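Side-chain contacts in putative cytochrome P450 YjiB (Bacillus subtilis subsp. subtilis, PDB 4RM4), which probably acts as a heme-dependent monooxygenase of the cytochrome P450 family, activating molecular oxygen at the heme iron: residues Ala37-Asp42 with Gly300-Lys305; Arg111-Thr116 with Leu363-Ser368; Glu264-Pro269 with Ala369-Glu374; Ala293-Glu298 with Ile304-Met309. One frame throughout, in Å; residues are numbered along the deposited sequence.

Interaction 1: Ala37-Asp42 with Gly300-Lys305; sequences APVSFD and GGHLIK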
loop_
_atom_site.group_PDB
_atom_site.type_symbol
_atom_site.label_atom_id
_atom_site.label_comp_id
_atom_site.label_asym_id
_atom_site.label_seq_id
_atom_site.Cartn_x
_atom_site.Cartn_y
_atom_site.Cartn_z
ATOM N N ALA A 37 -5.623 -2.119 26.693
ATOM C CA ALA A 37 -6.018 -3.441 26.203
ATOM C C ALA A 37 -5.158 -3.868 25.015
ATOM O O ALA A 37 -5.673 -4.036 23.907
ATOM C CB ALA A 37 -7.521 -3.449 25.811
ATOM N N PRO A 38 -3.848 -4.043 25.238
ATOM C CA PRO A 38 -2.961 -4.257 24.084
ATOM C C PRO A 38 -3.214 -5.557 23.318
ATOM O O PRO A 38 -2.844 -5.636 22.149
ATOM C CB PRO A 38 -1.552 -4.252 24.701
ATOM C CG PRO A 38 -1.772 -4.626 26.170
ATOM C CD PRO A 38 -3.117 -4.038 26.522
ATOM N N VAL A 39 -3.790 -6.561 23.973
ATOM C CA VAL A 39 -4.166 -7.800 23.303
ATOM C C VAL A 39 -5.621 -8.102 23.658
ATOM O O VAL A 39 -5.922 -8.505 24.763
ATOM C CB VAL A 39 -3.266 -8.982 23.707
ATOM C CG1 VAL A 39 -3.719 -10.252 23.005
ATOM C CG2 VAL A 39 -1.814 -8.676 23.369
ATOM N N SER A 40 -6.516 -7.903 22.705
ATOM C CA SER A 40 -7.945 -7.817 23.007
ATOM C C SER A 40 -8.735 -8.836 22.186
ATOM O O SER A 40 -8.406 -9.069 21.033
ATOM C CB SER A 40 -8.420 -6.399 22.665
ATOM O OG SER A 40 -9.803 -6.249 22.870
ATOM N N PHE A 41 -9.771 -9.445 22.770
ATOM C CA PHE A 41 -10.587 -10.398 22.008
ATOM C C PHE A 41 -12.003 -9.878 21.779
ATOM O O PHE A 41 -12.691 -9.473 22.706
ATOM C CB PHE A 41 -10.639 -11.761 22.705
ATOM C CG PHE A 41 -11.200 -12.862 21.841
ATOM C CD1 PHE A 41 -10.481 -13.329 20.749
ATOM C CD2 PHE A 41 -12.431 -13.441 22.130
ATOM C CE1 PHE A 41 -10.977 -14.331 19.950
ATOM C CE2 PHE A 41 -12.937 -14.465 21.320
ATOM C CZ PHE A 41 -12.208 -14.906 20.232
ATOM N N ASP A 42 -12.428 -9.896 20.524
ATOM C CA ASP A 42 -13.753 -9.433 20.143
ATOM C C ASP A 42 -14.652 -10.655 20.113
ATOM O O ASP A 42 -14.448 -11.561 19.310
ATOM C CB ASP A 42 -13.647 -8.759 18.766
ATOM C CG ASP A 42 -14.993 -8.345 18.194
ATOM O OD1 ASP A 42 -16.006 -9.032 18.435
ATOM O OD2 ASP A 42 -15.013 -7.335 17.458
ATOM N N GLY A 300 1.798 -11.550 23.964
ATOM C CA GLY A 300 1.730 -10.590 25.047
ATOM C C GLY A 300 1.173 -11.209 26.312
ATOM O O GLY A 300 0.550 -10.529 27.110
ATOM N N GLY A 301 1.381 -12.513 26.481
ATOM C CA GLY A 301 0.891 -13.208 27.659
ATOM C C GLY A 301 -0.562 -13.650 27.588
ATOM O O GLY A 301 -1.147 -14.033 28.600
ATOM N N HIS A 302 -1.148 -13.605 26.392
ATOM C CA HIS A 302 -2.518 -14.059 26.192
ATOM C C HIS A 302 -2.538 -15.288 25.281
ATOM O O HIS A 302 -1.896 -15.295 24.232
ATOM C CB HIS A 302 -3.375 -12.956 25.560
ATOM C CG HIS A 302 -3.662 -11.802 26.472
ATOM N ND1 HIS A 302 -2.805 -10.732 26.614
ATOM C CD2 HIS A 302 -4.721 -11.546 27.275
ATOM C CE1 HIS A 302 -3.319 -9.869 27.476
ATOM N NE2 HIS A 302 -4.478 -10.341 27.893
ATOM N N LEU A 303 -3.298 -16.310 25.664
ATOM C CA LEU A 303 -3.343 -17.546 24.890
ATOM C C LEU A 303 -4.241 -17.456 23.655
ATOM O O LEU A 303 -5.457 -17.313 23.758
ATOM C CB LEU A 303 -3.778 -18.721 25.767
ATOM C CG LEU A 303 -4.026 -20.072 25.077
ATOM C CD1 LEU A 303 -2.789 -20.596 24.353
ATOM C CD2 LEU A 303 -4.519 -21.097 26.093
ATOM N N ILE A 304 -3.623 -17.548 22.490
ATOM C CA ILE A 304 -4.350 -17.539 21.230
ATOM C C ILE A 304 -4.500 -18.975 20.751
ATOM O O ILE A 304 -3.518 -19.678 20.586
ATOM C CB ILE A 304 -3.614 -16.673 20.219
ATOM C CG1 ILE A 304 -3.500 -15.255 20.812
ATOM C CG2 ILE A 304 -4.318 -16.695 18.854
ATOM C CD1 ILE A 304 -2.696 -14.292 20.001
ATOM N N LYS A 305 -5.737 -19.399 20.547
ATOM C CA LYS A 305 -6.033 -20.791 20.209
ATOM C C LYS A 305 -5.730 -21.086 18.753
ATOM O O LYS A 305 -5.909 -20.215 17.896
ATOM C CB LYS A 305 -7.507 -21.099 20.465
ATOM C CG LYS A 305 -7.934 -21.012 21.912
ATOM C CD LYS A 305 -9.440 -21.227 22.030
ATOM C CE LYS A 305 -9.892 -21.337 23.479
ATOM N NZ LYS A 305 -11.366 -21.564 23.564
#
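Val-39 and Gly-300 bring the two backbones nearest to each other, with CA atoms 6.8 Å apart, and no hydrogen bond joins the segments. In the beta-rich part of this cytochrome P450, Val-39 opens an outer strand, 39-42, of the five-stranded mixed sheet, and Gly-300 and Gly-301 form the turn of the hairpin made by strands 297-299 and 302-304. The contact therefore sets a sheet edge against the tip of a separate hairpin, without any backbone-to-backbone hydrogen bond.

Most of it is Val-39 meeting His-302. The valine CB lies 3.4 Å from ND1 of His-302, while CG1 of Val-39 rests 3.7 Å from CB of the histidine. With CG1 anti to the backbone N (chi1 179°), one methyl follows the root of the imidazole and CG2 of Val-39 is turned to the glycine turn, 4.4 Å from CA of Gly-300. Trp-48 of strand 47-50 touches both Val-39 and Ile-304 and so bridges the two sides. His-302 ND1 makes a weak, bent bond of 3.4 Å to O of Gly-300 inside its own hairpin. The carbonyl O of Val-39 sits over the centre of one imidazole face, 3.9 Å above the ring plane.

Interaction 2: Arg111-Thr116 with Leu363-Ser368; sequences RIQEIT and LTSLIS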
loop_
_atom_site.group_PDB
_atom_site.type_symbol
_atom_site.label_atom_id
_atom_site.label_comp_id
_atom_site.label_asym_id
_atom_site.label_seq_id
_atom_site.Cartn_x
_atom_site.Cartn_y
_atom_site.Cartn_z
ATOM N N ARG A 111 10.560 7.098 -16.543
ATOM C CA ARG A 111 9.154 7.105 -16.941
ATOM C C ARG A 111 8.194 7.517 -15.829
ATOM O O ARG A 111 7.147 8.110 -16.094
ATOM C CB ARG A 111 8.728 5.759 -17.528
ATOM C CG ARG A 111 8.272 5.852 -18.981
ATOM C CD ARG A 111 7.001 6.690 -19.108
ATOM N NE ARG A 111 6.914 7.350 -20.408
ATOM C CZ ARG A 111 5.809 7.899 -20.901
ATOM N NH1 ARG A 111 4.671 7.860 -20.213
ATOM N NH2 ARG A 111 5.840 8.478 -22.094
ATOM N N ILE A 112 8.540 7.195 -14.586
ATOM C CA ILE A 112 7.699 7.594 -13.466
ATOM C C ILE A 112 7.769 9.110 -13.313
ATOM O O ILE A 112 6.761 9.759 -13.010
ATOM C CB ILE A 112 8.119 6.882 -12.164
ATOM C CG1 ILE A 112 8.018 5.356 -12.363
ATOM C CG2 ILE A 112 7.270 7.382 -10.994
ATOM C CD1 ILE A 112 8.730 4.523 -11.301
ATOM N N GLN A 113 8.951 9.667 -13.559
ATOM C CA GLN A 113 9.145 11.116 -13.517
ATOM C C GLN A 113 8.321 11.815 -14.588
ATOM O O GLN A 113 7.678 12.833 -14.330
ATOM C CB GLN A 113 10.626 11.480 -13.653
ATOM C CG GLN A 113 10.925 12.974 -13.474
ATOM C CD GLN A 113 10.608 13.486 -12.075
ATOM O OE1 GLN A 113 11.253 13.103 -11.099
ATOM N NE2 GLN A 113 9.616 14.363 -11.977
ATOM N N GLU A 114 8.332 11.259 -15.794
ATOM C CA GLU A 114 7.598 11.852 -16.899
ATOM C C GLU A 114 6.096 11.830 -16.624
ATOM O O GLU A 114 5.401 12.814 -16.860
ATOM C CB GLU A 114 7.952 11.133 -18.203
ATOM C CG GLU A 114 9.422 11.267 -18.574
ATOM C CD GLU A 114 9.860 10.329 -19.693
ATOM O OE1 GLU A 114 9.099 9.403 -20.038
ATOM O OE2 GLU A 114 10.974 10.521 -20.224
ATOM N N ILE A 115 5.602 10.715 -16.101
ATOM C CA ILE A 115 4.198 10.600 -15.741
ATOM C C ILE A 115 3.816 11.640 -14.682
ATOM O O ILE A 115 2.769 12.289 -14.757
ATOM C CB ILE A 115 3.893 9.204 -15.176
ATOM C CG1 ILE A 115 4.003 8.146 -16.274
ATOM C CG2 ILE A 115 2.522 9.178 -14.561
ATOM C CD1 ILE A 115 4.108 6.728 -15.731
ATOM N N THR A 116 4.662 11.764 -13.674
ATOM C CA THR A 116 4.431 12.717 -12.601
ATOM C C THR A 116 4.354 14.130 -13.168
ATOM O O THR A 116 3.420 14.878 -12.873
ATOM C CB THR A 116 5.556 12.646 -11.542
ATOM O OG1 THR A 116 5.557 11.339 -10.942
ATOM C CG2 THR A 116 5.335 13.687 -10.468
ATOM N N LEU A 363 6.322 13.285 -4.433
ATOM C CA LEU A 363 6.393 14.360 -3.438
ATOM C C LEU A 363 7.396 15.430 -3.837
ATOM O O LEU A 363 7.101 16.628 -3.774
ATOM C CB LEU A 363 6.743 13.810 -2.059
ATOM C CG LEU A 363 5.700 12.821 -1.544
ATOM C CD1 LEU A 363 6.207 12.091 -0.321
ATOM C CD2 LEU A 363 4.372 13.536 -1.266
ATOM N N THR A 364 8.591 15.013 -4.242
ATOM C CA THR A 364 9.591 16.007 -4.602
ATOM C C THR A 364 9.066 16.865 -5.753
ATOM O O THR A 364 9.220 18.092 -5.744
ATOM C CB THR A 364 10.963 15.373 -4.922
ATOM O OG1 THR A 364 11.926 16.402 -5.185
ATOM C CG2 THR A 364 10.853 14.491 -6.123
ATOM N N SER A 365 8.398 16.229 -6.712
ATOM C CA SER A 365 7.902 16.936 -7.894
ATOM C C SER A 365 6.777 17.899 -7.557
ATOM O O SER A 365 6.732 19.023 -8.070
ATOM C CB SER A 365 7.433 15.947 -8.955
ATOM O OG SER A 365 8.491 15.107 -9.378
ATOM N N LEU A 366 5.858 17.462 -6.703
ATOM C CA LEU A 366 4.778 18.342 -6.275
ATOM C C LEU A 366 5.336 19.571 -5.557
ATOM O O LEU A 366 4.972 20.708 -5.872
ATOM C CB LEU A 366 3.821 17.581 -5.359
ATOM C CG LEU A 366 2.426 18.151 -5.127
ATOM C CD1 LEU A 366 1.676 18.285 -6.451
ATOM C CD2 LEU A 366 1.661 17.263 -4.154
ATOM N N ILE A 367 6.221 19.347 -4.588
ATOM C CA ILE A 367 6.711 20.440 -3.760
ATOM C C ILE A 367 7.556 21.428 -4.568
ATOM O O ILE A 367 7.576 22.626 -4.271
ATOM C CB ILE A 367 7.475 19.926 -2.508
ATOM C CG1 ILE A 367 6.560 19.041 -1.656
ATOM C CG2 ILE A 367 7.974 21.087 -1.669
ATOM C CD1 ILE A 367 7.221 18.481 -0.398
ATOM N N SER A 368 8.243 20.925 -5.589
ATOM C CA SER A 368 9.030 21.772 -6.485
ATOM C C SER A 368 8.136 22.670 -7.346
ATOM O O SER A 368 8.477 23.824 -7.634
ATOM C CB SER A 368 9.918 20.900 -7.385
ATOM O OG SER A 368 10.776 21.682 -8.198
#
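Thr-116 and Ser-365 form the tight half of this helix-to-helix contact. Their CA atoms are 7.2 Å apart, and CG2 of Thr-116 presses on CB of Ser-365 at 3.4 Å, closer than carbons normally pack. The methyl is aimed across the gap because it stands anti to the backbone N, which puts OG1 of Thr-116 beside that N (chi1 -63°). From there the hydroxyl turns back into its own helix and bonds to O of Ile-112 at 2.9 Å. That carbonyl also accepts from N of Thr-116, the two donors reaching it from opposite faces of its plane.

The pair joins helix 102-123 to helix 352-369, the L helix of the P450 fold, which follows Cys-349, probably the axial heme ligand; Ile-361 packs on both Gln-113 and Thr-116.

The looser side is polar and partly exposed. Here Gln-113, its chain bent at chi2 (64°), swings its amide across to the serine, and NE2 gives a hydrogen bond to OG of Ser-365 at 2.9 Å, nearly straight at 164° and close to the amide plane. NE2 of Gln-113 also bonds to OD1 of Asp-117, while OG of Ser-365 bonds to O of Ile-361.

Interaction 3: Glu264-Pro269 with Ala369-Glu374; sequences ELRSHP and AFPHME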
loop_
_atom_site.group_PDB
_atom_site.type_symbol
_atom_site.label_atom_id
_atom_site.label_comp_id
_atom_site.label_asym_id
_atom_site.label_seq_id
_atom_site.Cartn_x
_atom_site.Cartn_y
_atom_site.Cartn_z
ATOM N N GLU A 264 11.329 23.376 4.121
ATOM C CA GLU A 264 12.598 22.674 4.307
ATOM C C GLU A 264 12.800 21.645 3.195
ATOM O O GLU A 264 13.895 21.522 2.648
ATOM C CB GLU A 264 12.648 21.989 5.678
ATOM C CG GLU A 264 13.844 21.068 5.891
ATOM C CD GLU A 264 15.125 21.811 6.283
ATOM O OE1 GLU A 264 15.070 23.028 6.584
ATOM O OE2 GLU A 264 16.197 21.165 6.301
ATOM N N LEU A 265 11.744 20.904 2.864
ATOM C CA LEU A 265 11.834 19.920 1.780
ATOM C C LEU A 265 12.043 20.605 0.428
ATOM O O LEU A 265 12.793 20.119 -0.412
ATOM C CB LEU A 265 10.597 19.003 1.738
ATOM C CG LEU A 265 10.554 17.939 2.839
ATOM C CD1 LEU A 265 9.264 17.096 2.803
ATOM C CD2 LEU A 265 11.802 17.060 2.758
ATOM N N ARG A 266 11.374 21.732 0.213
ATOM C CA ARG A 266 11.567 22.465 -1.029
ATOM C C ARG A 266 13.018 22.941 -1.174
ATOM O O ARG A 266 13.593 22.873 -2.259
ATOM C CB ARG A 266 10.591 23.641 -1.129
ATOM C CG ARG A 266 10.555 24.283 -2.496
ATOM C CD ARG A 266 9.222 24.968 -2.759
ATOM N NE ARG A 266 8.982 25.107 -4.196
ATOM C CZ ARG A 266 9.289 26.188 -4.907
ATOM N NH1 ARG A 266 9.850 27.233 -4.316
ATOM N NH2 ARG A 266 9.036 26.224 -6.206
ATOM N N SER A 267 13.605 23.412 -0.076
ATOM C CA SER A 267 15.001 23.870 -0.081
ATOM C C SER A 267 16.004 22.720 -0.107
ATOM O O SER A 267 17.102 22.847 -0.659
ATOM C CB SER A 267 15.280 24.755 1.139
ATOM O OG SER A 267 14.582 25.983 1.056
ATOM N N HIS A 268 15.617 21.598 0.489
ATOM C CA HIS A 268 16.521 20.482 0.709
ATOM C C HIS A 268 15.879 19.179 0.284
ATOM O O HIS A 268 15.576 18.330 1.122
ATOM C CB HIS A 268 16.899 20.399 2.195
ATOM C CG HIS A 268 17.935 21.398 2.611
ATOM N ND1 HIS A 268 17.615 22.630 3.136
ATOM C CD2 HIS A 268 19.287 21.341 2.580
ATOM C CE1 HIS A 268 18.726 23.292 3.410
ATOM N NE2 HIS A 268 19.755 22.532 3.083
ATOM N N PRO A 269 15.661 19.013 -1.025
ATOM C CA PRO A 269 14.988 17.808 -1.516
ATOM C C PRO A 269 15.738 16.510 -1.191
ATOM O O PRO A 269 15.149 15.440 -1.314
ATOM C CB PRO A 269 14.910 18.037 -3.033
ATOM C CG PRO A 269 15.955 19.051 -3.329
ATOM C CD PRO A 269 16.041 19.924 -2.117
ATOM N N ALA A 369 6.989 22.138 -7.761
ATOM C CA ALA A 369 6.095 22.877 -8.644
ATOM C C ALA A 369 5.347 23.991 -7.929
ATOM O O ALA A 369 4.892 24.943 -8.567
ATOM C CB ALA A 369 5.107 21.932 -9.321
ATOM N N PHE A 370 5.214 23.872 -6.612
ATOM C CA PHE A 370 4.394 24.809 -5.847
ATOM C C PHE A 370 5.153 25.446 -4.692
ATOM O O PHE A 370 5.594 24.757 -3.768
ATOM C CB PHE A 370 3.122 24.117 -5.356
ATOM C CG PHE A 370 2.223 23.670 -6.473
ATOM C CD1 PHE A 370 1.493 24.597 -7.198
ATOM C CD2 PHE A 370 2.141 22.332 -6.825
ATOM C CE1 PHE A 370 0.673 24.202 -8.240
ATOM C CE2 PHE A 370 1.324 21.925 -7.873
ATOM C CZ PHE A 370 0.589 22.866 -8.581
ATOM N N PRO A 371 5.320 26.773 -4.747
ATOM C CA PRO A 371 6.069 27.477 -3.702
ATOM C C PRO A 371 5.389 27.355 -2.344
ATOM O O PRO A 371 6.060 27.181 -1.321
ATOM C CB PRO A 371 6.078 28.932 -4.194
ATOM C CG PRO A 371 4.928 29.033 -5.140
ATOM C CD PRO A 371 4.824 27.689 -5.793
ATOM N N HIS A 372 4.065 27.428 -2.335
ATOM C CA HIS A 372 3.317 27.345 -1.090
ATOM C C HIS A 372 1.998 26.603 -1.285
ATOM O O HIS A 372 1.379 26.674 -2.344
ATOM C CB HIS A 372 3.065 28.743 -0.518
ATOM C CG HIS A 372 2.087 28.762 0.618
ATOM N ND1 HIS A 372 2.457 28.517 1.923
ATOM C CD2 HIS A 372 0.753 28.996 0.642
ATOM C CE1 HIS A 372 1.393 28.600 2.703
ATOM N NE2 HIS A 372 0.347 28.892 1.951
ATOM N N MET A 373 1.574 25.899 -0.243
ATOM C CA MET A 373 0.386 25.067 -0.311
ATOM C C MET A 373 -0.246 25.015 1.079
ATOM O O MET A 373 0.465 25.001 2.084
ATOM C CB MET A 373 0.795 23.671 -0.788
ATOM C CG MET A 373 -0.322 22.775 -1.223
ATOM S SD MET A 373 0.316 21.163 -1.730
ATOM C CE MET A 373 1.013 21.517 -3.336
ATOM N N GLU A 374 -1.573 25.022 1.137
ATOM C CA GLU A 374 -2.279 24.999 2.410
ATOM C C GLU A 374 -3.488 24.075 2.327
ATOM O O GLU A 374 -4.173 24.022 1.306
ATOM C CB GLU A 374 -2.708 26.409 2.829
ATOM C CG GLU A 374 -3.705 26.432 3.980
ATOM C CD GLU A 374 -3.981 27.832 4.504
ATOM O OE1 GLU A 374 -5.016 28.021 5.180
ATOM O OE2 GLU A 374 -3.163 28.740 4.249
#
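This is a contact of an arginine side chain with a proline and the backbone beside it, made where the end of helix 261-267 meets the loop that leads from helix 352-369 to strand 374-380, at the surface of the P450 fold. Its nearest CA pair, Arg-266 and Pro-371, is 7.9 Å apart, and Arg-266 carries the contact from the helix side.

The arginine chain runs extended from CG to NE, with CG anti to the backbone N (chi1 -169°), and so carries its guanidinium out to the loop. There Pro-371 lies over one face of the flat group: its CA stands 3.6 Å above the plane, over the centre, and is 3.7 Å from CZ of Arg-266. The two side chains lie alongside each other and point the same way, with NH1 of Arg-266 4.1 Å from CB of Pro-371. The carbonyl O of Phe-370 is 3.4 Å from NE of Arg-266, but the angle is too poor for a hydrogen bond, and this oxygen accepts instead from OH of Tyr-262. The side chain of Phe-370 leaves its backbone away from helix 261-267, and its ring meets that of Phe-129.

The bonds that hold the guanidinium come from just before the loop: NE donates to O of Ile-367 and NH2 to O of Ser-368, both in the last turn of helix 352-369. Two bonds from neighbouring nitrogens fix the rotation of the group and present its face to Pro-371, and the positive charge would probably be favoured by the negative end of the helix dipole.

Interaction 4: Ala293-Glu298 with Ile304-Met309; sequences AKRDTE and IKEGDM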
loop_
_atom_site.group_PDB
_atom_site.type_symbol
_atom_site.label_atom_id
_atom_site.label_comp_id
_atom_site.label_asym_id
_atom_site.label_seq_id
_atom_site.Cartn_x
_atom_site.Cartn_y
_atom_site.Cartn_z
ATOM N N ALA A 293 -3.620 -18.279 13.706
ATOM C CA ALA A 293 -2.748 -19.078 14.560
ATOM C C ALA A 293 -2.725 -20.524 14.071
ATOM O O ALA A 293 -3.776 -21.120 13.900
ATOM C CB ALA A 293 -3.247 -19.024 15.987
ATOM N N LYS A 294 -1.530 -21.072 13.851
ATOM C CA LYS A 294 -1.387 -22.453 13.400
ATOM C C LYS A 294 -1.367 -23.397 14.591
ATOM O O LYS A 294 -1.636 -24.587 14.444
ATOM C CB LYS A 294 -0.075 -22.633 12.638
ATOM C CG LYS A 294 0.025 -21.873 11.330
ATOM C CD LYS A 294 1.393 -22.132 10.696
ATOM C CE LYS A 294 1.406 -21.827 9.213
ATOM N NZ LYS A 294 1.542 -20.363 8.954
ATOM N N ARG A 295 -1.010 -22.858 15.755
ATOM C CA ARG A 295 -0.956 -23.623 16.997
ATOM C C ARG A 295 -1.411 -22.738 18.141
ATOM O O ARG A 295 -1.343 -21.515 18.044
ATOM C CB ARG A 295 0.483 -24.067 17.297
ATOM C CG ARG A 295 1.141 -24.967 16.257
ATOM C CD ARG A 295 0.625 -26.403 16.317
ATOM N NE ARG A 295 0.733 -26.972 17.660
ATOM C CZ ARG A 295 1.748 -27.718 18.088
ATOM N NH1 ARG A 295 2.761 -28.007 17.277
ATOM N NH2 ARG A 295 1.749 -28.183 19.328
ATOM N N ASP A 296 -1.851 -23.353 19.232
ATOM C CA ASP A 296 -2.052 -22.612 20.468
ATOM C C ASP A 296 -0.730 -21.956 20.824
ATOM O O ASP A 296 0.303 -22.609 20.814
ATOM C CB ASP A 296 -2.455 -23.543 21.613
ATOM C CG ASP A 296 -3.805 -24.197 21.401
ATOM O OD1 ASP A 296 -4.536 -23.815 20.462
ATOM O OD2 ASP A 296 -4.137 -25.101 22.196
ATOM N N THR A 297 -0.763 -20.664 21.136
ATOM C CA THR A 297 0.443 -19.963 21.548
ATOM C C THR A 297 0.076 -18.658 22.248
ATOM O O THR A 297 -1.069 -18.220 22.193
ATOM C CB THR A 297 1.373 -19.677 20.356
ATOM O OG1 THR A 297 2.649 -19.241 20.842
ATOM C CG2 THR A 297 0.780 -18.613 19.448
ATOM N N GLU A 298 1.040 -18.036 22.912
ATOM C CA GLU A 298 0.740 -16.819 23.652
ATOM C C GLU A 298 1.291 -15.582 22.969
ATOM O O GLU A 298 2.399 -15.582 22.444
ATOM C CB GLU A 298 1.255 -16.910 25.088
ATOM C CG GLU A 298 0.511 -17.930 25.931
ATOM C CD GLU A 298 0.989 -17.944 27.371
ATOM O OE1 GLU A 298 1.701 -16.991 27.767
ATOM O OE2 GLU A 298 0.652 -18.903 28.093
ATOM N N ILE A 304 -3.623 -17.548 22.490
ATOM C CA ILE A 304 -4.350 -17.539 21.230
ATOM C C ILE A 304 -4.500 -18.975 20.751
ATOM O O ILE A 304 -3.518 -19.678 20.586
ATOM C CB ILE A 304 -3.614 -16.673 20.219
ATOM C CG1 ILE A 304 -3.500 -15.255 20.812
ATOM C CG2 ILE A 304 -4.318 -16.695 18.854
ATOM C CD1 ILE A 304 -2.696 -14.292 20.001
ATOM N N LYS A 305 -5.737 -19.399 20.547
ATOM C CA LYS A 305 -6.033 -20.791 20.209
ATOM C C LYS A 305 -5.730 -21.086 18.753
ATOM O O LYS A 305 -5.909 -20.215 17.896
ATOM C CB LYS A 305 -7.507 -21.099 20.465
ATOM C CG LYS A 305 -7.934 -21.012 21.912
ATOM C CD LYS A 305 -9.440 -21.227 22.030
ATOM C CE LYS A 305 -9.892 -21.337 23.479
ATOM N NZ LYS A 305 -11.366 -21.564 23.564
ATOM N N GLU A 306 -5.293 -22.311 18.470
ATOM C CA GLU A 306 -5.094 -22.737 17.086
ATOM C C GLU A 306 -6.351 -22.453 16.297
ATOM O O GLU A 306 -7.459 -22.786 16.728
ATOM C CB GLU A 306 -4.706 -24.217 16.979
ATOM C CG GLU A 306 -4.750 -24.729 15.541
ATOM C CD GLU A 306 -4.044 -26.066 15.350
ATOM O OE1 GLU A 306 -3.497 -26.603 16.333
ATOM O OE2 GLU A 306 -4.026 -26.570 14.203
ATOM N N GLY A 307 -6.183 -21.815 15.142
ATOM C CA GLY A 307 -7.311 -21.472 14.311
ATOM C C GLY A 307 -7.897 -20.094 14.547
ATOM O O GLY A 307 -8.730 -19.659 13.761
ATOM N N ASP A 308 -7.471 -19.410 15.613
ATOM C CA ASP A 308 -7.982 -18.069 15.923
ATOM C C ASP A 308 -7.460 -17.032 14.938
ATOM O O ASP A 308 -6.303 -17.082 14.539
ATOM C CB ASP A 308 -7.570 -17.642 17.328
ATOM C CG ASP A 308 -8.465 -18.226 18.403
ATOM O OD1 ASP A 308 -9.270 -19.131 18.094
ATOM O OD2 ASP A 308 -8.355 -17.779 19.557
ATOM N N MET A 309 -8.313 -16.081 14.569
ATOM C CA MET A 309 -7.906 -14.991 13.694
ATOM C C MET A 309 -7.301 -13.871 14.544
ATOM O O MET A 309 -7.771 -13.603 15.643
ATOM C CB MET A 309 -9.109 -14.472 12.914
ATOM C CG MET A 309 -8.875 -13.150 12.210
ATOM S SD MET A 309 -8.234 -13.375 10.557
ATOM C CE MET A 309 -9.492 -14.425 9.840
HETATM O O HOH W 1 -2.178 -26.158 19.136
#
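Asp-296 and Glu-306 set the polar side of this contact, and each meets the opposite backbone differently. The carboxylate of Asp-296 reaches over to the second segment and takes the amide of Glu-306: N to OD1 is 2.6 Å, with the hydrogen bond nearly straight at 169° and OD1 met almost along its C-O axis. The extended Glu-306 chain, its CG anti to the backbone N (chi1 169°), runs back across the first segment, bringing CD to 3.0 Å from O of Lys-294; no hydrogen bond forms there, since the carboxylate oxygens and the carbonyl are all acceptors. Its carboxylate and the guanidinium of Arg-295 cross obliquely, planes 42° apart, and NE of Arg-295 stays 4.4 Å from OE1 of Glu-306, beyond a salt bridge. A water joins them: it donates to OE1 of Glu-306, accepts from N of Asp-296, and accepts weakly from NE of Arg-295 at the guanidinium edge.

The frame is a beta hairpin, strands 297-299 and 302-304, in which Thr-297 and Ile-304 are an antiparallel hydrogen-bonded pair, N of Ile-304 to O of Thr-297 being 2.7 Å. Beyond it, a type II turn from Lys-305 to Asp-308 has Gly-307 at positive phi, and N of Gly-307 bonds to O of Ala-293 at 2.8 Å. On the buried side, CB of Ala-293 points across to CG2 of Ile-304 at 3.8 Å and to O of Lys-305 at 3.5 Å. NE1 of Trp-48 bonds to OD2 of Asp-308.

How the interactions relate
The four contacts fall into two pairs far apart in the chain. Interactions 1 and 4, centres 11 Å apart, share Ile-304 and Lys-305 and use the same hairpin, its turn in one and its open end in the other; Leu-303 CD1 packs 3.6 Å from Thr-297 O. Interactions 2 and 3, centres 13 Å apart, are joined through helix 352-369, where Ile-367 CD1 packs 4.0 Å from Leu-265 CB. Between the pairs, centres are 44 to 49 Å apart; the nearest atoms of interactions 1 and 2 are about 30 Å apart. None lies at the heme pocket: the side chain of Lys-294 is about 11 Å, and that of Thr-116 about 13 Å, from the heme.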